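Local atomic coordinates of periplasmic solute binding protein (Candidatus liberibacter, PDB entry 4CL2), a protein that binds manganese or zinc in the periplasm and probably delivers the metal to an ABC-type uptake transporter. Residues 168-171 and 172-176. Numbering follows the deposited sequence.
With MN (manganese (II) ion), chain L.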
ATOM      1  N   PHE A 168       2.294   9.013 -13.747  1.00 19.99           N
ATOM      2  CA  PHE A 168       2.909   8.719 -12.431  1.00 18.62           C
ATOM      3  C   PHE A 168       4.062   7.767 -12.794  1.00 24.90           C
ATOM      4  O   PHE A 168       3.781   6.654 -13.251  1.00 22.37           O
ATOM      5  CB  PHE A 168       2.004   7.997 -11.474  1.00 19.75           C
ATOM      6  CG  PHE A 168       0.893   8.822 -10.916  1.00 21.30           C
ATOM      7  CD1 PHE A 168       0.981  10.211 -10.838  1.00 19.56           C
ATOM      8  CD2 PHE A 168      -0.255   8.190 -10.465  1.00 18.13           C
ATOM      9  CE1 PHE A 168      -0.093  10.918 -10.304  1.00 20.13           C
ATOM     10  CE2 PHE A 168      -1.309   8.916  -9.936  1.00 19.52           C
ATOM     11  CZ  PHE A 168      -1.210  10.279  -9.863  1.00 20.92           C
ATOM     12  N   VAL A 169       5.297   8.223 -12.648  1.00 20.56           N
ATOM     13  CA  VAL A 169       6.507   7.414 -13.026  1.00 22.78           C
ATOM     14  C   VAL A 169       7.398   7.130 -11.809  1.00 20.21           C
ATOM     15  O   VAL A 169       7.837   8.019 -11.123  1.00 19.26           O
ATOM     16  CB  VAL A 169       7.336   8.105 -14.106  1.00 22.98           C
ATOM     17  CG1 VAL A 169       8.528   7.240 -14.567  1.00 25.01           C
ATOM     18  CG2 VAL A 169       6.432   8.431 -15.291  1.00 24.87           C
ATOM     19  N   THR A 170       7.550   5.866 -11.528  1.00 18.57           N
ATOM     20  CA  THR A 170       8.151   5.441 -10.278  1.00 18.27           C
ATOM     21  C   THR A 170       9.163   4.350 -10.596  1.00 20.72           C
ATOM     22  O   THR A 170       9.361   3.991 -11.765  1.00 19.46           O
ATOM     23  CB  THR A 170       7.148   4.894  -9.284  1.00 19.64           C
ATOM     24  OG1 THR A 170       6.453   3.833  -9.915  1.00 19.16           O
ATOM     25  CG2 THR A 170       6.164   5.946  -8.836  1.00 21.00           C
ATOM     26  N   SER A 171       9.814   3.846  -9.553  1.00 18.83           N
ATOM     27  CA  SER A 171      10.834   2.817  -9.758  1.00 19.34           C
ATOM     28  C   SER A 171      10.085   1.464  -9.707  1.00 18.47           C
ATOM     29  O   SER A 171      10.046   0.766 -10.735  1.00 20.44           O
ATOM     30  CB  SER A 171      11.928   2.934  -8.648  1.00 20.78           C
ATOM     31  OG  SER A 171      12.632   4.165  -8.862  1.00 21.16           O
ATOM     32  N   GLU A 172       9.642   1.073  -8.548  1.00 18.34           N
ATOM     33  CA  GLU A 172       8.693  -0.044  -8.424  1.00 20.66           C
ATOM     34  C   GLU A 172       7.323   0.356  -8.960  1.00 19.94           C
ATOM     35  O   GLU A 172       6.953   1.525  -8.908  1.00 16.84           O
ATOM     36  CB  GLU A 172       8.525  -0.441  -6.950  1.00 21.72           C
ATOM     37  CG  GLU A 172       7.832  -1.786  -6.773  1.00 21.33           C
ATOM     38  CD  GLU A 172       7.461  -2.085  -5.325  1.00 25.10           C
ATOM     39  OE1 GLU A 172       7.086  -1.192  -4.581  1.00 23.91           O
ATOM     40  OE2 GLU A 172       7.459  -3.216  -4.926  1.00 27.21           O
ATOM     41  N   GLY A 173       6.553  -0.615  -9.481  1.00 18.99           N
ATOM     42  CA  GLY A 173       5.156  -0.307  -9.952  1.00 18.27           C
ATOM     43  C   GLY A 173       4.186  -0.145  -8.803  1.00 17.96           C
ATOM     44  O   GLY A 173       3.151  -0.846  -8.711  1.00 21.40           O
ATOM     45  N   CYS A 174       4.454   0.811  -7.934  1.00 15.43           N
ATOM     46  CA  CYS A 174       3.724   0.958  -6.701  1.00 17.26           C
ATOM     47  C   CYS A 174       2.487   1.848  -6.823  1.00 16.27           C
ATOM     48  O   CYS A 174       1.752   1.936  -5.872  1.00 15.36           O
ATOM     49  CB  CYS A 174       4.665   1.540  -5.629  1.00 17.27           C
ATOM     50  SG  CYS A 174       5.470   3.075  -6.082  1.00 18.30           S
ATOM     51  N   LEU A 175       2.337   2.556  -7.930  1.00 13.78           N
ATOM     52  CA  LEU A 175       1.235   3.556  -8.040  1.00 15.31           C
ATOM     53  C   LEU A 175       0.206   3.164  -9.054  1.00 16.09           C
ATOM     54  O   LEU A 175      -0.660   4.012  -9.425  1.00 15.42           O
ATOM     55  CB  LEU A 175       1.721   4.994  -8.374  1.00 15.98           C
ATOM     56  CG  LEU A 175       2.656   5.617  -7.340  1.00 15.40           C
ATOM     57  CD1 LEU A 175       3.069   7.023  -7.752  1.00 17.94           C
ATOM     58  CD2 LEU A 175       2.118   5.595  -5.921  1.00 17.54           C
ATOM     59  N   VAL A 176       0.200   1.915  -9.517  1.00 14.22           N
ATOM     60  CA  VAL A 176      -0.713   1.550 -10.598  1.00 15.67           C
ATOM     61  C   VAL A 176      -2.183   1.689 -10.162  1.00 15.21           C
ATOM     62  O   VAL A 176      -3.024   2.084 -11.000  1.00 14.93           O
ATOM     63  CB  VAL A 176      -0.450   0.183 -11.191  1.00 17.58           C
ATOM     64  CG1 VAL A 176       0.956   0.156 -11.782  1.00 19.20           C
ATOM     65  CG2 VAL A 176      -0.612  -0.940 -10.162  1.00 16.61           C
TER
HETATM   66 MN    MN L1286       6.179  -3.281  -3.041  0.50 44.99          MN
HETATM   67  O   HOH W   1       3.658   2.754 -10.397  1.00 19.76           O
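Thr170, near the end of strand 167-170, reaches over to the chain that doubles back after it and works with both branches of its side chain. Its hydroxyl OG1 donates a hydrogen bond of 2.6 Å to Glu172 O, approaching at 154° to the C=O and somewhat off the carbonyl plane. The torsion that makes this possible sets OG1 between its own backbone N and carbonyl carbon (chi1 56°). A water donates to the same hydroxyl and accepts from Leu175 N at 2.8 Å, so the amide at the N-cap position of helix 176-182 reaches Thr170 through one bridge. The methyl branch, Thr170 CG2, presses tightly on Leu175 CD1 at 3.5 Å, the two side chains crossing at a slant. Threonine suits this place because one short residue supplies a polar arm and an apolar one. Leu175, branched and apolar, suits the buried interior: its CD1 also meets Phe168 CB at 4.0 Å, and Ile270 of helix 259-274 packs on both residues.

Glu172 O is shared: Cys174 N makes a weak bond to it at 2.8 Å, closing an inverse gamma turn centred on Gly173. The Glu172 side chain points away from strand 167-170, toward the metal; glutamate has the length and charge to reach the cation. With CG anti to the backbone N (chi1 -166°) and the chain extended, OE2 binds manganese at 2.3 Å, and OE1, at 2.7 Å, adds a longer second contact. Asn193 N donates to OE2, while the Glu221 carboxylate accepts from Ser171 N (OE2) and Glu172 N (OE1), which probably helps to hold Glu172 in place; a Ser171 OG hydrogen bond to Phe219 O also ties the corner to strand 217-221. The whole is a metal-binding loop following a parallel beta strand in a family 9 solute-binding protein: Glu172, His106 and Asp247 hold manganese here, whereas His39, a metal ligand in another structure of the protein, does not.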